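Local coordinates for protein CysE, serine acetyltransferase (Brucella abortus, PDB 4HZD) that probably catalyses transfer of the acetyl group from acetyl-coenzyme A to L-serine, the step that leads into cysteine biosynthesis, at residues S162-H168 and D182-H188; D94-V98 and F108-V112; K116-A120 and I149-D153. All coordinates share one frame; numbering follows the deposited sequence.

Contact 1: S162-H168 and D182-H188; sequences SGLFLDH and DNVSILH. With COA (coenzyme A), chain C.
His168 and His188 meet where two parallel strand segments run out beside coenzyme A. From His168, CB lies 3.5 Å from ND1 of His188. The ring then rises beside Leu187: CD2 of His168 is 3.6 Å from CD2 of Leu187, which sits at the ring edge. NE2 ends 3.6 Å from the thiol sulfur S1P of the coenzyme. ND1 is hydrogen-bonded to Asp153 of the second subunit. CG stands beside the backbone N (chi1 -57°), which lays the ring alongside Leu187 and His188. Within the same segment, Asp167 OD1 lies over the centre of this ring. The two imidazole planes are 83° apart, and His188 NE2 is hydrogen-bonded to Thr191 OG1 of the second subunit. His188 ND1 is buried with no partner in the model.

Behind this pocket the segments are successive rungs of the left-handed beta-helix, stacked in exact register. Phe165 N bonds to Val184 O, Ile186 N to Phe165 O at 2.7 Å, and Asp167 N to Ile186 O. Leu166 and Ile186 lie side by side on one face of the sheet, with CD1 of Leu166 3.8 Å from CB of Ile186. Phe165 and Ser185 share the other face, where Ser185 OG touches the ring edge and bonds to Arg101. At the far end Ser162 N reaches Asp182 OD1 from above the carboxylate plane, 2.9 Å away.

Contact 2: D94-V98 and F108-V112; sequences DIQAV and FMDPV
Ile95 and Phe108 cross at about a right angle, with CG2 of Ile95 3.9 Å from CD1 of the ring. The same methyl also faces the backbone of 108-112, lying 3.8 Å from Phe108 O. CG2 is opposite the backbone N, and CG1 takes the place beside that N (chi1 -72°). The two branches of Ile95 therefore part. CG2 serves Phe108 and Pro111, and CG1 carries CD1 on to Val112. There the two side chains meet at a slant, and CD1 of Ile95 comes to 3.6 Å from CG2 of Val112.

One turn further along the helix, Val98 and Pro111 slide past each other in opposite directions. CG2 of Val98 lies 4.0 Å from CB of Pro111. The proline ring thus touches both Val98 and Ile95, with its CG 4.1 Å from CG2 of Ile95.

This is helix-to-helix packing within the helical N-terminal part of the serine acetyltransferase. Helix 87-101 and the short helix 109-113 are joined by a brief connection and fold back on each other. No hydrogen bond links the two segments.

Gln96 makes the polar margin. Its chain bends at chi2 (77°), which brings OE1 to 3.5 Å from CE1 of Phe108. The amide and ring planes are 53° apart. NE2 makes a weak hydrogen bond to Asp100, on the same helix. The Phe108 ring also meets the ring of Tyr99, and touches Ser22 and Ile23 of helix 18-33. Leu51 of helix 51-63 packs on both Ile95 and Val112, and Phe118 of helix 116-132 packs on Ile95 and Pro111.

Contact 3: K116-A120 and I149-D153; sequences KGFHA and IFQTD
Phe150 and His119 make the main aromatic contact between 116-120 and 149-153. CB of His119 stands over one face of the Phe150 ring in a CH-pi contact. It is 4.0 Å from the ring centroid and displaced toward the rim, with CZ the nearest ring atom at 3.6 Å. The imidazole plane makes 45° with the phenyl ring. Its two nitrogens are held by other groups: ND1 by Arg62 and NE2 by the carbonyl of Val112.

Apolar packing extends along the helix. CD2 of Phe150 lies 3.7 Å from CA of Ala120, and CD1 lies 3.9 Å from CB of Lys116. The ring is thus set against one side of the first helical turn. The methyl of Ala120 also meets Thr152, at only 3.1 Å from OG1. That hydroxyl is hydrogen-bonded to Ser146.

The polar part is carried by Lys116. Its CG sits between the backbone N and the carbonyl carbon (chi1 73°), and the rest of the chain is extended. The aliphatic part therefore runs past Phe150, with CE 3.3 Å from Phe150 O. NZ then bonds to Gln151 OE1 at 2.7 Å, lying in the carbonyl plane. The two side chains cross at about a right angle. Thr170 of the same chain and Ser147 of the second subunit also bond to NZ, so this buried ammonium has three oxygen partners.

Gln151 has positive phi and leaves helix 136-149 just before strand 152-154. That strand continues alongside strand 172-174 as the beta-helix begins. Helix 51-63 packs on the side of His119 and Phe150, and helix 87-101 touches Phe118.

In the fold
All three contacts are largely buried. The touching residues of contact 3 are all buried, contact 1 reaches the surface at Asn183, and contact 2 has partly exposed Gln96 and Phe108 at its margin. Contact 1 lies in the beta-helix and rests on a ladder of backbone hydrogen bonds. Contact 2 lies among the helices, has no hydrogen bond between its segments and relies mainly on apolar side-chain packing. Contact 3 spans the two regions and mixes ring packing with one lysine-to-amide bond. Asp94 takes a hydrogen bond from Leu164 N, tying contact 2 to contact 1. Phe118 of 116-120 rests on Pro111 O. Lys116 CE packs on His168 O. Only contact 1 contributes to the coenzyme A pocket.

Contact 1: S162-H168 and D182-H188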
loop_
_atom_site.group_PDB
_atom_site.type_symbol
_atom_site.label_atom_id
_atom_site.label_comp_id
_atom_site.label_asym_id
_atom_site.label_seq_id
_atom_site.Cartn_x
_atom_site.Cartn_y
_atom_site.Cartn_z
ATOM N N SER A 162 -26.002 18.644 15.681
ATOM C CA SER A 162 -25.517 19.214 14.431
ATOM C C SER A 162 -24.926 20.601 14.644
ATOM O O SER A 162 -25.007 21.170 15.757
ATOM C CB SER A 162 -26.654 19.288 13.427
ATOM O OG SER A 162 -27.596 20.209 13.896
ATOM N N GLY A 163 -24.345 21.161 13.575
ATOM C CA GLY A 163 -23.582 22.400 13.700
ATOM C C GLY A 163 -22.500 22.296 14.771
ATOM O O GLY A 163 -22.249 23.235 15.542
ATOM N N LEU A 164 -21.878 21.131 14.858
ATOM C CA LEU A 164 -20.761 20.957 15.796
ATOM C C LEU A 164 -19.450 21.375 15.150
ATOM O O LEU A 164 -19.148 20.961 14.033
ATOM C CB LEU A 164 -20.699 19.509 16.249
ATOM C CG LEU A 164 -19.589 19.082 17.229
ATOM C CD1 LEU A 164 -19.668 19.863 18.546
ATOM C CD2 LEU A 164 -19.736 17.579 17.469
ATOM N N PHE A 165 -18.705 22.225 15.846
ATOM C CA PHE A 165 -17.374 22.624 15.443
ATOM C C PHE A 165 -16.310 22.043 16.390
ATOM O O PHE A 165 -16.275 22.376 17.592
ATOM C CB PHE A 165 -17.335 24.144 15.354
ATOM C CG PHE A 165 -15.989 24.714 14.994
ATOM C CD1 PHE A 165 -15.185 24.109 14.029
ATOM C CD2 PHE A 165 -15.566 25.898 15.569
ATOM C CE1 PHE A 165 -13.954 24.660 13.691
ATOM C CE2 PHE A 165 -14.327 26.460 15.249
ATOM C CZ PHE A 165 -13.526 25.843 14.310
ATOM N N LEU A 166 -15.474 21.150 15.842
ATOM C CA LEU A 166 -14.404 20.469 16.572
ATOM C C LEU A 166 -13.080 21.053 16.103
ATOM O O LEU A 166 -12.489 20.609 15.088
ATOM C CB LEU A 166 -14.452 18.967 16.267
ATOM C CG LEU A 166 -14.544 17.985 17.414
ATOM C CD1 LEU A 166 -15.729 18.308 18.338
ATOM C CD2 LEU A 166 -14.639 16.536 16.885
ATOM N N ASP A 167 -12.640 22.088 16.796
ATOM C CA ASP A 167 -11.596 22.940 16.258
ATOM C C ASP A 167 -10.268 22.347 16.680
ATOM O O ASP A 167 -10.038 22.169 17.871
ATOM C CB ASP A 167 -11.777 24.380 16.809
ATOM C CG ASP A 167 -10.749 25.398 16.228
ATOM O OD1 ASP A 167 -10.089 25.119 15.202
ATOM O OD2 ASP A 167 -10.613 26.493 16.814
ATOM N N HIS A 168 -9.403 22.009 15.714
ATOM C CA HIS A 168 -8.046 21.409 15.999
ATOM C C HIS A 168 -8.144 19.959 16.397
ATOM O O HIS A 168 -7.434 19.141 15.834
ATOM C CB HIS A 168 -7.223 22.222 17.025
ATOM C CG HIS A 168 -7.005 23.660 16.628
ATOM N ND1 HIS A 168 -6.409 24.014 15.469
ATOM C CD2 HIS A 168 -7.347 24.863 17.277
ATOM C CE1 HIS A 168 -6.375 25.371 15.358
ATOM N NE2 HIS A 168 -6.949 25.890 16.461
ATOM N N ASP A 182 -26.969 20.766 19.680
ATOM C CA ASP A 182 -26.573 21.585 18.520
ATOM C C ASP A 182 -25.792 22.827 18.800
ATOM O O ASP A 182 -25.823 23.366 19.908
ATOM C CB ASP A 182 -27.783 21.978 17.666
ATOM C CG ASP A 182 -28.647 20.817 17.334
ATOM O OD1 ASP A 182 -28.156 19.666 17.392
ATOM O OD2 ASP A 182 -29.826 21.044 17.020
ATOM N N ASN A 183 -25.124 23.310 17.745
ATOM C CA ASN A 183 -24.326 24.529 17.748
ATOM C C ASN A 183 -23.283 24.650 18.878
ATOM O O ASN A 183 -23.119 25.710 19.494
ATOM C CB ASN A 183 -25.242 25.759 17.695
ATOM C CG ASN A 183 -26.287 25.643 16.601
ATOM O OD1 ASN A 183 -27.468 25.808 16.861
ATOM N ND2 ASN A 183 -25.861 25.270 15.387
ATOM N N VAL A 184 -22.581 23.561 19.139
ATOM C CA VAL A 184 -21.482 23.589 20.112
ATOM C C VAL A 184 -20.131 23.728 19.395
ATOM O O VAL A 184 -19.967 23.227 18.273
ATOM C CB VAL A 184 -21.555 22.328 20.996
ATOM C CG1 VAL A 184 -20.381 22.227 21.959
ATOM C CG2 VAL A 184 -22.857 22.374 21.785
ATOM N N SER A 185 -19.195 24.437 20.015
ATOM C CA SER A 185 -17.804 24.450 19.557
ATOM C C SER A 185 -16.916 23.838 20.618
ATOM O O SER A 185 -16.987 24.212 21.809
ATOM C CB SER A 185 -17.321 25.861 19.222
ATOM O OG SER A 185 -18.112 26.397 18.175
ATOM N N ILE A 186 -16.086 22.872 20.207
ATOM C CA ILE A 186 -15.190 22.168 21.128
ATOM C C ILE A 186 -13.741 22.222 20.606
ATOM O O ILE A 186 -13.471 21.922 19.437
ATOM C CB ILE A 186 -15.620 20.691 21.359
ATOM C CG1 ILE A 186 -17.108 20.571 21.758
ATOM C CG2 ILE A 186 -14.720 19.997 22.395
ATOM C CD1 ILE A 186 -17.567 19.146 21.994
ATOM N N LEU A 187 -12.805 22.594 21.466
ATOM C CA LEU A 187 -11.409 22.644 21.039
ATOM C C LEU A 187 -10.632 21.344 21.315
ATOM O O LEU A 187 -11.204 20.398 21.805
ATOM C CB LEU A 187 -10.734 23.932 21.565
ATOM C CG LEU A 187 -10.986 24.910 20.382
ATOM C CD1 LEU A 187 -12.166 25.845 20.585
ATOM C CD2 LEU A 187 -9.723 25.615 19.922
ATOM N N HIS A 188 -9.355 21.291 20.942
ATOM C CA HIS A 188 -8.469 20.138 21.255
ATOM C C HIS A 188 -8.193 20.042 22.746
ATOM O O HIS A 188 -8.317 21.041 23.487
ATOM C CB HIS A 188 -7.127 20.305 20.561
ATOM C CG HIS A 188 -6.455 21.617 20.888
ATOM N ND1 HIS A 188 -6.943 22.800 20.455
ATOM C CD2 HIS A 188 -5.318 21.910 21.649
ATOM C CE1 HIS A 188 -6.153 23.802 20.892
ATOM N NE2 HIS A 188 -5.162 23.257 21.639
HETATM N N1A COA C . -7.971 30.199 33.146
HETATM C C2A COA C . -8.016 30.835 34.337
HETATM N N3A COA C . -8.569 32.056 34.504
HETATM C C4A COA C . -9.103 32.728 33.444
HETATM C C5A COA C . -9.078 32.110 32.108
HETATM C C6A COA C . -8.463 30.756 32.011
HETATM N N6A COA C . -8.391 30.089 30.830
HETATM N N7A COA C . -9.670 32.995 31.274
HETATM C C8A COA C . -10.044 34.080 32.006
HETATM N N9A COA C . -9.699 33.914 33.297
HETATM C C1B COA C . -9.908 34.854 34.432
HETATM C C2B COA C . -9.016 36.082 34.331
HETATM O O2B COA C . -7.713 35.821 34.857
HETATM C C3B COA C . -9.783 37.098 35.155
HETATM O O3B COA C . -9.418 36.996 36.546
HETATM P P3B COA C . -9.143 38.296 37.481
HETATM O O7A COA C . -10.369 39.152 37.218
HETATM O O8A COA C . -7.838 38.877 36.974
HETATM O O9A COA C . -9.027 37.747 38.892
HETATM C C4B COA C . -11.250 36.703 34.945
HETATM O O4B COA C . -11.253 35.336 34.508
HETATM C C5B COA C . -11.945 37.561 33.890
HETATM O O5B COA C . -11.295 37.382 32.628
HETATM P P1A COA C . -11.970 37.822 31.228
HETATM O O1A COA C . -10.924 37.615 30.152
HETATM O O2A COA C . -12.605 39.187 31.414
HETATM O O3A COA C . -13.157 36.727 31.059
HETATM P P2A COA C . -13.768 36.231 29.641
HETATM O O4A COA C . -13.722 37.397 28.684
HETATM O O5A COA C . -15.090 35.535 29.893
HETATM O O6A COA C . -12.694 35.116 29.152
HETATM C CBP COA C . -12.500 32.960 27.940
HETATM C CCP COA C . -12.770 34.468 27.871
HETATM C CDP COA C . -12.357 32.523 29.390
HETATM C CEP COA C . -13.713 32.260 27.318
HETATM C CAP COA C . -11.200 32.660 27.143
HETATM O OAP COA C . -10.074 33.426 27.628
HETATM C C9P COA C . -10.794 31.198 27.093
HETATM O O9P COA C . -9.883 30.764 27.797
HETATM N N8P COA C . -11.483 30.442 26.236
HETATM C C7P COA C . -10.905 29.367 25.459
HETATM C C6P COA C . -10.329 29.838 24.126
HETATM C C5P COA C . -9.416 28.768 23.566
HETATM O O5P COA C . -9.367 27.663 24.089
HETATM N N4P COA C . -8.698 29.132 22.488
HETATM C C3P COA C . -7.625 28.370 21.872
HETATM C C2P COA C . -7.344 28.859 20.452
HETATM S S1P COA C . -6.378 27.609 19.574
HETATM O O HOH W 1 -23.149 20.732 18.162
#

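Contact 2: D94-V98 and F108-V112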
loop_
_atom_site.group_PDB
_atom_site.type_symbol
_atom_site.label_atom_id
_atom_site.label_comp_id
_atom_site.label_asym_id
_atom_site.label_seq_id
_atom_site.Cartn_x
_atom_site.Cartn_y
_atom_site.Cartn_z
ATOM N N ASP A 94 -22.685 21.317 9.723
ATOM C CA ASP A 94 -21.352 21.138 10.324
ATOM C C ASP A 94 -20.281 21.895 9.538
ATOM O O ASP A 94 -19.365 22.489 10.121
ATOM C CB ASP A 94 -20.982 19.652 10.445
ATOM C CG ASP A 94 -21.746 18.922 11.529
ATOM O OD1 ASP A 94 -22.426 19.543 12.385
ATOM O OD2 ASP A 94 -21.675 17.681 11.541
ATOM N N ILE A 95 -20.389 21.865 8.207
ATOM C CA ILE A 95 -19.500 22.626 7.327
ATOM C C ILE A 95 -19.694 24.140 7.530
ATOM O O ILE A 95 -18.716 24.900 7.672
ATOM C CB ILE A 95 -19.730 22.249 5.837
ATOM C CG1 ILE A 95 -19.197 20.845 5.523
ATOM C CG2 ILE A 95 -19.084 23.277 4.902
ATOM C CD1 ILE A 95 -19.541 20.408 4.097
ATOM N N GLN A 96 -20.963 24.558 7.550
ATOM C CA GLN A 96 -21.320 25.944 7.840
ATOM C C GLN A 96 -20.821 26.432 9.214
ATOM O O GLN A 96 -20.382 27.573 9.316
ATOM C CB GLN A 96 -22.839 26.198 7.624
ATOM C CG GLN A 96 -23.242 27.670 7.706
ATOM C CD GLN A 96 -22.897 28.469 6.448
ATOM O OE1 GLN A 96 -22.915 27.956 5.325
ATOM N NE2 GLN A 96 -22.578 29.735 6.641
ATOM N N ALA A 97 -20.798 25.556 10.229
ATOM C CA ALA A 97 -20.201 25.888 11.527
ATOM C C ALA A 97 -18.734 26.295 11.423
ATOM O O ALA A 97 -18.307 27.287 12.037
ATOM C CB ALA A 97 -20.343 24.741 12.520
ATOM N N VAL A 98 -17.953 25.516 10.677
ATOM C CA VAL A 98 -16.534 25.845 10.515
ATOM C C VAL A 98 -16.414 27.178 9.804
ATOM O O VAL A 98 -15.633 28.036 10.206
ATOM C CB VAL A 98 -15.736 24.785 9.696
ATOM C CG1 VAL A 98 -14.281 25.226 9.540
ATOM C CG2 VAL A 98 -15.782 23.426 10.388
ATOM N N PHE A 108 -15.560 26.730 2.194
ATOM C CA PHE A 108 -16.370 25.552 2.496
ATOM C C PHE A 108 -15.585 24.247 2.260
ATOM O O PHE A 108 -15.807 23.215 2.936
ATOM C CB PHE A 108 -17.631 25.547 1.632
ATOM C CG PHE A 108 -18.586 26.646 1.950
ATOM C CD1 PHE A 108 -19.060 26.819 3.247
ATOM C CD2 PHE A 108 -19.032 27.498 0.960
ATOM C CE1 PHE A 108 -19.934 27.835 3.567
ATOM C CE2 PHE A 108 -19.918 28.526 1.276
ATOM C CZ PHE A 108 -20.374 28.686 2.583
ATOM N N MET A 109 -14.649 24.302 1.319
ATOM C CA MET A 109 -13.832 23.115 0.964
ATOM C C MET A 109 -12.825 22.735 2.070
ATOM O O MET A 109 -12.414 21.565 2.163
ATOM C CB MET A 109 -13.079 23.392 -0.342
ATOM C CG MET A 109 -12.368 22.173 -0.906
ATOM S SD MET A 109 -11.830 22.498 -2.591
ATOM C CE MET A 109 -10.270 23.328 -2.462
ATOM N N ASP A 110 -12.438 23.713 2.906
ATOM C CA ASP A 110 -11.398 23.483 3.926
ATOM C C ASP A 110 -11.771 22.361 4.909
ATOM O O ASP A 110 -10.979 21.449 5.093
ATOM C CB ASP A 110 -10.943 24.793 4.642
ATOM C CG ASP A 110 -10.318 25.810 3.676
ATOM O OD1 ASP A 110 -9.716 25.412 2.664
ATOM O OD2 ASP A 110 -10.456 27.020 3.899
ATOM N N PRO A 111 -12.965 22.412 5.548
ATOM C CA PRO A 111 -13.295 21.227 6.389
ATOM C C PRO A 111 -13.424 19.889 5.620
ATOM O O PRO A 111 -12.990 18.822 6.123
ATOM C CB PRO A 111 -14.656 21.592 7.022
ATOM C CG PRO A 111 -15.178 22.770 6.203
ATOM C CD PRO A 111 -13.946 23.499 5.735
ATOM N N VAL A 112 -14.040 19.942 4.445
ATOM C CA VAL A 112 -14.259 18.738 3.658
ATOM C C VAL A 112 -12.931 18.035 3.381
ATOM O O VAL A 112 -12.799 16.806 3.585
ATOM C CB VAL A 112 -14.995 19.063 2.354
ATOM C CG1 VAL A 112 -15.071 17.821 1.468
ATOM C CG2 VAL A 112 -16.389 19.588 2.683
#

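Contact 3: K116-A120 and I149-D153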
loop_
_atom_site.group_PDB
_atom_site.type_symbol
_atom_site.label_atom_id
_atom_site.label_comp_id
_atom_site.label_asym_id
_atom_site.label_seq_id
_atom_site.Cartn_x
_atom_site.Cartn_y
_atom_site.Cartn_z
ATOM N N LYS A 116 -9.492 17.539 10.472
ATOM C CA LYS A 116 -9.752 16.235 11.090
ATOM C C LYS A 116 -10.892 16.285 12.100
ATOM O O LYS A 116 -11.590 15.301 12.281
ATOM C CB LYS A 116 -8.453 15.619 11.690
ATOM C CG LYS A 116 -7.959 16.291 12.961
ATOM C CD LYS A 116 -6.551 15.799 13.343
ATOM C CE LYS A 116 -6.236 16.179 14.793
ATOM N NZ LYS A 116 -4.781 15.965 15.084
ATOM N N GLY A 117 -11.156 17.455 12.706
ATOM C CA GLY A 117 -12.338 17.575 13.578
ATOM C C GLY A 117 -13.634 17.285 12.818
ATOM O O GLY A 117 -14.483 16.502 13.275
ATOM N N PHE A 118 -13.778 17.888 11.640
ATOM C CA PHE A 118 -14.956 17.648 10.807
ATOM C C PHE A 118 -15.003 16.160 10.364
ATOM O O PHE A 118 -16.060 15.527 10.410
ATOM C CB PHE A 118 -14.955 18.585 9.579
ATOM C CG PHE A 118 -16.021 18.260 8.586
ATOM C CD1 PHE A 118 -17.323 18.696 8.793
ATOM C CD2 PHE A 118 -15.724 17.528 7.418
ATOM C CE1 PHE A 118 -18.323 18.399 7.876
ATOM C CE2 PHE A 118 -16.718 17.230 6.495
ATOM C CZ PHE A 118 -18.028 17.651 6.727
ATOM N N HIS A 119 -13.860 15.591 9.972
ATOM C CA HIS A 119 -13.817 14.177 9.580
ATOM C C HIS A 119 -14.190 13.293 10.760
ATOM O O HIS A 119 -14.951 12.319 10.610
ATOM C CB HIS A 119 -12.434 13.779 9.062
ATOM C CG HIS A 119 -11.977 14.586 7.870
ATOM N ND1 HIS A 119 -10.706 14.953 7.697
ATOM C CD2 HIS A 119 -12.697 15.151 6.833
ATOM C CE1 HIS A 119 -10.604 15.689 6.570
ATOM N NE2 HIS A 119 -11.828 15.798 6.045
ATOM N N ALA A 120 -13.698 13.629 11.960
ATOM C CA ALA A 120 -14.092 12.843 13.144
ATOM C C ALA A 120 -15.582 12.896 13.433
ATOM O O ALA A 120 -16.163 11.926 13.905
ATOM C CB ALA A 120 -13.314 13.255 14.369
ATOM N N ILE A 149 -6.123 8.052 14.004
ATOM C CA ILE A 149 -5.809 8.913 12.853
ATOM C C ILE A 149 -6.263 10.349 13.042
ATOM O O ILE A 149 -5.573 11.269 12.571
ATOM C CB ILE A 149 -6.406 8.350 11.528
ATOM C CG1 ILE A 149 -5.857 6.954 11.242
ATOM C CG2 ILE A 149 -6.119 9.267 10.332
ATOM C CD1 ILE A 149 -4.341 6.803 11.423
ATOM N N PHE A 150 -7.411 10.554 13.721
ATOM C CA PHE A 150 -7.882 11.912 14.014
ATOM C C PHE A 150 -7.612 12.354 15.460
ATOM O O PHE A 150 -7.881 13.510 15.808
ATOM C CB PHE A 150 -9.392 12.089 13.675
ATOM C CG PHE A 150 -9.771 11.624 12.290
ATOM C CD1 PHE A 150 -8.888 11.788 11.188
ATOM C CD2 PHE A 150 -11.032 11.020 12.057
ATOM C CE1 PHE A 150 -9.249 11.386 9.911
ATOM C CE2 PHE A 150 -11.373 10.578 10.773
ATOM C CZ PHE A 150 -10.494 10.774 9.708
ATOM N N GLN A 151 -7.101 11.426 16.275
ATOM C CA GLN A 151 -6.819 11.644 17.720
ATOM C C GLN A 151 -8.044 12.057 18.511
ATOM O O GLN A 151 -7.948 12.802 19.514
ATOM C CB GLN A 151 -5.635 12.613 17.917
ATOM C CG GLN A 151 -4.329 12.059 17.310
ATOM C CD GLN A 151 -4.243 12.239 15.793
ATOM O OE1 GLN A 151 -4.460 13.337 15.266
ATOM N NE2 GLN A 151 -3.890 11.174 15.090
ATOM N N THR A 152 -9.207 11.575 18.056
ATOM C CA THR A 152 -10.502 11.878 18.663
ATOM C C THR A 152 -11.070 10.539 19.092
ATOM O O THR A 152 -11.364 9.675 18.250
ATOM C CB THR A 152 -11.462 12.569 17.665
ATOM O OG1 THR A 152 -11.483 11.819 16.456
ATOM C CG2 THR A 152 -10.961 13.982 17.283
ATOM N N ASP A 153 -11.160 10.336 20.398
ATOM C CA ASP A 153 -11.668 9.069 20.953
ATOM C C ASP A 153 -13.106 9.349 21.419
ATOM O O ASP A 153 -13.345 9.911 22.508
ATOM C CB ASP A 153 -10.741 8.542 22.070
ATOM C CG ASP A 153 -11.303 7.348 22.773
ATOM O OD1 ASP A 153 -12.490 7.074 22.516
ATOM O OD2 ASP A 153 -10.579 6.661 23.555
#